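Local coordinates for protein interferon gamma (Paralichthys olivaceus, PDB 6F1E) that binds interferon gamma receptor 1, and more weakly its receptor 1-like relative, as a secreted homodimeric cytokine that activates macrophages and neutrophils, at residues 4-18 with 88-100. Sequence-based numbering, arbitrary orientation.
Sequences PARMNKTIQNLLQHY and SVRTDLNYILKKV
Met7 of helix 5-17 reaches across to Ile96 and Tyr95 of segment 88-100, the first part of helix 89-107. Its CB leads to CG, which is anti to the backbone N (chi1 -169°), and the chain then bends at chi2. Met7 CG lies 4.2 Å from Ile96 CD1. Met7 SD is modelled tighter than van der Waals contact against Ile96 CD1, a doubtful closeness. It also makes an oblique Met-aromatic contact with Tyr95, 5.4 Å from Met7 SD to the ring centroid. Met7 CE ends beside Ile96 CG1, 3.8 Å away.

Arg6 CD approaches the Tyr95 ring obliquely, 3.6 Å from Tyr95 CZ. Lys99 CG, one turn on in the same helix as Tyr95, lies above one ring face, toward its rim. Further along, the Thr10 methyl CG2, rather than the hydroxyl, faces the Asp92 carboxylate, in a contact modelled doubtfully tight. Thr10 OG1 donates a hydrogen bond to Arg6 O one turn back, its modelled shortness doubtful. Leu14 CG packs on Asp92 CB at 3.6 Å, and Leu14 CD2 meets Leu93 CD2 at 3.5 Å. His17 CB closes the row against Val89 CG2. No hydrogen bond joins the two segments.

The axes of 5-17 and 89-100 come within 9.7 Å, their N-to-C directions 135° apart, an inclined antiparallel crossing. Leu93 and Tyr18 also touch helix 41-64. The second subunit packs its Tyr143 on Met7 and its Leu139 on Ile96, consistent with the intertwined helical dimer of the interferon gamma family.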
loop_
_atom_site.group_PDB
_atom_site.type_symbol
_atom_site.label_atom_id
_atom_site.label_comp_id
_atom_site.label_asym_id
_atom_site.label_seq_id
_atom_site.Cartn_x
_atom_site.Cartn_y
_atom_site.Cartn_z
ATOM N N PRO A 4 27.299 7.302 2.017
ATOM C CA PRO A 4 28.297 8.383 1.869
ATOM C C PRO A 4 28.553 9.128 3.183
ATOM O O PRO A 4 27.637 9.285 4.010
ATOM C CB PRO A 4 27.688 9.317 0.810
ATOM C CG PRO A 4 26.579 8.542 0.160
ATOM C CD PRO A 4 26.137 7.472 1.121
ATOM N N ALA A 5 29.802 9.550 3.379
ATOM C CA ALA A 5 30.181 10.349 4.550
ATOM C C ALA A 5 29.250 11.549 4.651
ATOM O O ALA A 5 28.789 11.895 5.747
ATOM C CB ALA A 5 31.643 10.805 4.450
ATOM N N ARG A 6 28.957 12.140 3.487
ATOM C CA ARG A 6 28.216 13.387 3.392
ATOM C C ARG A 6 26.769 13.222 3.857
ATOM O O ARG A 6 26.186 14.134 4.476
ATOM C CB ARG A 6 28.283 13.925 1.956
ATOM C CG ARG A 6 27.715 15.332 1.805
ATOM C CD ARG A 6 27.620 15.759 0.348
ATOM N NE ARG A 6 28.866 16.278 -0.224
ATOM C CZ ARG A 6 29.021 16.614 -1.503
ATOM N NH1 ARG A 6 28.024 16.492 -2.383
ATOM N NH2 ARG A 6 30.182 17.081 -1.909
ATOM N N MET A 7 26.205 12.053 3.574
ATOM C CA MET A 7 24.875 11.692 4.066
ATOM C C MET A 7 24.868 11.676 5.583
ATOM O O MET A 7 24.001 12.318 6.199
ATOM C CB MET A 7 24.466 10.313 3.544
ATOM C CG MET A 7 23.010 9.952 3.764
ATOM S SD MET A 7 22.007 10.683 2.472
ATOM C CE MET A 7 20.490 9.772 2.720
ATOM N N ASN A 8 25.833 10.946 6.171
ATOM C CA ASN A 8 25.932 10.805 7.640
ATOM C C ASN A 8 26.105 12.176 8.254
ATOM O O ASN A 8 25.369 12.568 9.137
ATOM C CB ASN A 8 27.104 9.893 8.068
ATOM C CG ASN A 8 27.369 9.932 9.591
ATOM O OD1 ASN A 8 26.759 9.180 10.361
ATOM N ND2 ASN A 8 28.287 10.817 10.028
ATOM N N LYS A 9 27.092 12.905 7.754
ATOM C CA LYS A 9 27.390 14.212 8.278
ATOM C C LYS A 9 26.180 15.104 8.109
ATOM O O LYS A 9 25.793 15.757 9.079
ATOM C CB LYS A 9 28.656 14.808 7.633
ATOM C CG LYS A 9 29.942 14.125 8.086
ATOM C CD LYS A 9 31.181 14.919 7.706
ATOM C CE LYS A 9 32.442 14.237 8.218
ATOM N NZ LYS A 9 33.656 15.074 8.021
ATOM N N THR A 10 25.549 15.086 6.926
ATOM C CA THR A 10 24.403 15.963 6.675
ATOM C C THR A 10 23.230 15.653 7.611
ATOM O O THR A 10 22.514 16.591 8.052
ATOM C CB THR A 10 23.945 15.959 5.204
ATOM O OG1 THR A 10 25.043 16.319 4.358
ATOM C CG2 THR A 10 22.782 16.987 4.982
ATOM N N ILE A 11 23.053 14.364 7.937
ATOM C CA ILE A 11 21.957 13.957 8.841
ATOM C C ILE A 11 22.188 14.472 10.256
ATOM O O ILE A 11 21.270 15.040 10.879
ATOM C CB ILE A 11 21.739 12.420 8.873
ATOM C CG1 ILE A 11 20.982 11.965 7.615
ATOM C CG2 ILE A 11 20.974 11.979 10.140
ATOM C CD1 ILE A 11 21.021 10.455 7.387
ATOM N N GLN A 12 23.409 14.268 10.755
ATOM C CA GLN A 12 23.795 14.821 12.058
ATOM C C GLN A 12 23.536 16.332 12.141
ATOM O O GLN A 12 22.872 16.766 13.071
ATOM C CB GLN A 12 25.249 14.498 12.395
ATOM C CG GLN A 12 25.617 13.005 12.400
ATOM C CD GLN A 12 24.545 12.114 13.012
ATOM O OE1 GLN A 12 23.987 11.246 12.321
ATOM N NE2 GLN A 12 24.233 12.336 14.308
ATOM N N ASN A 13 23.976 17.109 11.146
ATOM C CA ASN A 13 23.728 18.565 11.149
ATOM C C ASN A 13 22.244 18.812 11.236
ATOM O O ASN A 13 21.794 19.687 11.965
ATOM C CB ASN A 13 24.250 19.304 9.895
ATOM C CG ASN A 13 25.746 19.113 9.648
ATOM O OD1 ASN A 13 26.430 18.317 10.309
ATOM N ND2 ASN A 13 26.256 19.831 8.648
ATOM N N LEU A 14 21.469 18.050 10.485
ATOM C CA LEU A 14 20.005 18.214 10.535
ATOM C C LEU A 14 19.393 17.984 11.919
ATOM O O LEU A 14 18.442 18.690 12.332
ATOM C CB LEU A 14 19.339 17.318 9.512
ATOM C CG LEU A 14 19.451 17.960 8.138
ATOM C CD1 LEU A 14 19.400 16.848 7.104
ATOM C CD2 LEU A 14 18.351 19.002 7.921
ATOM N N LEU A 15 19.945 17.005 12.625
ATOM C CA LEU A 15 19.428 16.649 13.936
ATOM C C LEU A 15 19.616 17.770 14.965
ATOM O O LEU A 15 18.866 17.847 15.938
ATOM C CB LEU A 15 20.036 15.323 14.399
ATOM C CG LEU A 15 19.473 14.108 13.637
ATOM C CD1 LEU A 15 20.398 12.899 13.769
ATOM C CD2 LEU A 15 18.045 13.800 14.087
ATOM N N GLN A 16 20.583 18.655 14.732
ATOM C CA GLN A 16 20.680 19.889 15.525
ATOM C C GLN A 16 19.386 20.738 15.492
ATOM O O GLN A 16 18.892 21.104 16.542
ATOM C CB GLN A 16 21.912 20.735 15.123
ATOM C CG GLN A 16 23.145 20.542 16.012
ATOM C CD GLN A 16 23.814 19.188 15.852
ATOM O OE1 GLN A 16 24.692 19.027 15.008
ATOM N NE2 GLN A 16 23.422 18.216 16.683
ATOM N N HIS A 17 18.834 21.031 14.315
ATOM C CA HIS A 17 17.582 21.806 14.228
ATOM C C HIS A 17 16.410 20.953 14.681
ATOM O O HIS A 17 15.431 21.488 15.191
ATOM C CB HIS A 17 17.338 22.315 12.787
ATOM C CG HIS A 17 16.021 23.030 12.575
ATOM N ND1 HIS A 17 15.901 24.403 12.613
ATOM C CD2 HIS A 17 14.783 22.562 12.269
ATOM C CE1 HIS A 17 14.644 24.745 12.374
ATOM N NE2 HIS A 17 13.944 23.647 12.155
ATOM N N TYR A 18 16.490 19.636 14.444
ATOM C CA TYR A 18 15.360 18.715 14.674
ATOM C C TYR A 18 15.657 17.926 15.933
ATOM O O TYR A 18 15.993 16.738 15.889
ATOM C CB TYR A 18 15.147 17.821 13.456
ATOM C CG TYR A 18 14.520 18.551 12.299
ATOM C CD1 TYR A 18 13.183 18.942 12.361
ATOM C CD2 TYR A 18 15.254 18.894 11.152
ATOM C CE1 TYR A 18 12.576 19.624 11.314
ATOM C CE2 TYR A 18 14.645 19.587 10.096
ATOM C CZ TYR A 18 13.300 19.945 10.190
ATOM O OH TYR A 18 12.638 20.616 9.192
ATOM N N SER A 88 21.258 26.696 6.146
ATOM C CA SER A 88 21.811 25.471 5.569
ATOM C C SER A 88 20.994 24.231 5.984
ATOM O O SER A 88 21.349 23.094 5.635
ATOM C CB SER A 88 23.302 25.283 5.931
ATOM O OG SER A 88 23.463 24.633 7.193
ATOM N N VAL A 89 19.923 24.452 6.745
ATOM C CA VAL A 89 18.910 23.424 6.968
ATOM C C VAL A 89 18.282 23.054 5.623
ATOM O O VAL A 89 18.277 21.869 5.245
ATOM C CB VAL A 89 17.887 23.896 8.038
ATOM C CG1 VAL A 89 16.520 23.247 7.887
ATOM C CG2 VAL A 89 18.470 23.639 9.420
ATOM N N ARG A 90 17.812 24.074 4.898
ATOM C CA ARG A 90 17.173 23.907 3.575
ATOM C C ARG A 90 18.027 23.158 2.523
ATOM O O ARG A 90 17.517 22.384 1.714
ATOM C CB ARG A 90 16.757 25.268 3.020
ATOM C CG ARG A 90 15.969 25.170 1.713
ATOM C CD ARG A 90 15.250 26.459 1.346
ATOM N NE ARG A 90 13.818 26.228 1.123
ATOM C CZ ARG A 90 12.819 26.694 1.887
ATOM N NH1 ARG A 90 11.554 26.399 1.551
ATOM N NH2 ARG A 90 13.050 27.453 2.975
ATOM N N THR A 91 19.324 23.409 2.512
ATOM C CA THR A 91 20.188 22.705 1.574
ATOM C C THR A 91 20.487 21.294 2.094
ATOM O O THR A 91 20.612 20.364 1.298
ATOM C CB THR A 91 21.483 23.507 1.216
ATOM O OG1 THR A 91 21.903 24.261 2.335
ATOM C CG2 THR A 91 21.206 24.500 0.079
ATOM N N ASP A 92 20.603 21.139 3.412
ATOM C CA ASP A 92 20.771 19.814 3.998
ATOM C C ASP A 92 19.510 18.981 3.711
ATOM O O ASP A 92 19.634 17.838 3.296
ATOM C CB ASP A 92 21.081 19.879 5.503
ATOM C CG ASP A 92 22.559 20.183 5.808
ATOM O OD1 ASP A 92 23.431 19.966 4.929
ATOM O OD2 ASP A 92 22.851 20.605 6.960
ATOM N N LEU A 93 18.313 19.555 3.867
ATOM C CA LEU A 93 17.083 18.826 3.524
ATOM C C LEU A 93 17.077 18.508 2.023
ATOM O O LEU A 93 16.912 17.352 1.631
ATOM C CB LEU A 93 15.802 19.617 3.886
ATOM C CG LEU A 93 15.392 19.866 5.350
ATOM C CD1 LEU A 93 14.045 20.579 5.449
ATOM C CD2 LEU A 93 15.325 18.562 6.130
ATOM N N ASN A 94 17.284 19.527 1.188
ATOM C CA ASN A 94 17.241 19.338 -0.259
ATOM C C ASN A 94 18.254 18.302 -0.667
ATOM O O ASN A 94 17.952 17.472 -1.489
ATOM C CB ASN A 94 17.374 20.662 -1.039
ATOM C CG ASN A 94 16.039 21.452 -1.101
ATOM O OD1 ASN A 94 15.983 22.628 -0.764
ATOM N ND2 ASN A 94 14.965 20.789 -1.542
ATOM N N TYR A 95 19.415 18.256 -0.027
ATOM C CA TYR A 95 20.396 17.226 -0.395
ATOM C C TYR A 95 19.849 15.828 -0.065
ATOM O O TYR A 95 19.973 14.887 -0.866
ATOM C CB TYR A 95 21.781 17.473 0.232
ATOM C CG TYR A 95 22.735 16.288 0.077
ATOM C CD1 TYR A 95 23.520 16.111 -1.063
ATOM C CD2 TYR A 95 22.838 15.340 1.088
ATOM C CE1 TYR A 95 24.390 15.013 -1.174
ATOM C CE2 TYR A 95 23.692 14.248 0.995
ATOM C CZ TYR A 95 24.451 14.073 -0.125
ATOM O OH TYR A 95 25.249 12.937 -0.145
ATOM N N ILE A 96 19.243 15.702 1.106
ATOM C CA ILE A 96 18.756 14.401 1.598
ATOM C C ILE A 96 17.530 13.956 0.735
ATOM O O ILE A 96 17.421 12.780 0.307
ATOM C CB ILE A 96 18.625 14.424 3.168
ATOM C CG1 ILE A 96 19.442 13.300 3.772
ATOM C CG2 ILE A 96 17.220 14.361 3.699
ATOM C CD1 ILE A 96 20.925 13.576 3.722
ATOM N N LEU A 97 16.676 14.912 0.378
ATOM C CA LEU A 97 15.641 14.652 -0.617
ATOM C C LEU A 97 16.189 14.099 -1.940
ATOM O O LEU A 97 15.709 13.077 -2.455
ATOM C CB LEU A 97 14.860 15.919 -0.888
ATOM C CG LEU A 97 13.756 15.783 -1.918
ATOM C CD1 LEU A 97 12.838 14.644 -1.540
ATOM C CD2 LEU A 97 12.989 17.087 -1.942
ATOM N N LYS A 98 17.203 14.758 -2.480
ATOM C CA LYS A 98 17.812 14.347 -3.762
ATOM C C LYS A 98 18.338 12.923 -3.703
ATOM O O LYS A 98 18.035 12.121 -4.565
ATOM C CB LYS A 98 18.966 15.290 -4.140
ATOM C CG LYS A 98 19.760 14.843 -5.343
ATOM C CD LYS A 98 20.870 15.824 -5.689
ATOM C CE LYS A 98 22.181 15.472 -4.979
ATOM N NZ LYS A 98 23.385 15.970 -5.714
ATOM N N LYS A 99 19.122 12.593 -2.682
ATOM C CA LYS A 99 19.703 11.257 -2.636
ATOM C C LYS A 99 18.626 10.161 -2.563
ATOM O O LYS A 99 18.836 9.072 -3.098
ATOM C CB LYS A 99 20.718 11.113 -1.480
ATOM C CG LYS A 99 21.935 12.044 -1.510
ATOM C CD LYS A 99 22.770 12.025 -2.812
ATOM C CE LYS A 99 23.589 10.755 -3.031
ATOM N NZ LYS A 99 23.941 10.554 -4.481
ATOM N N VAL A 100 17.487 10.449 -1.919
ATOM C CA VAL A 100 16.387 9.484 -1.803
ATOM C C VAL A 100 15.661 9.362 -3.141
ATOM O O VAL A 100 15.482 8.263 -3.637
ATOM C CB VAL A 100 15.370 9.880 -0.711
ATOM C CG1 VAL A 100 14.201 8.898 -0.685
ATOM C CG2 VAL A 100 16.026 9.946 0.671
#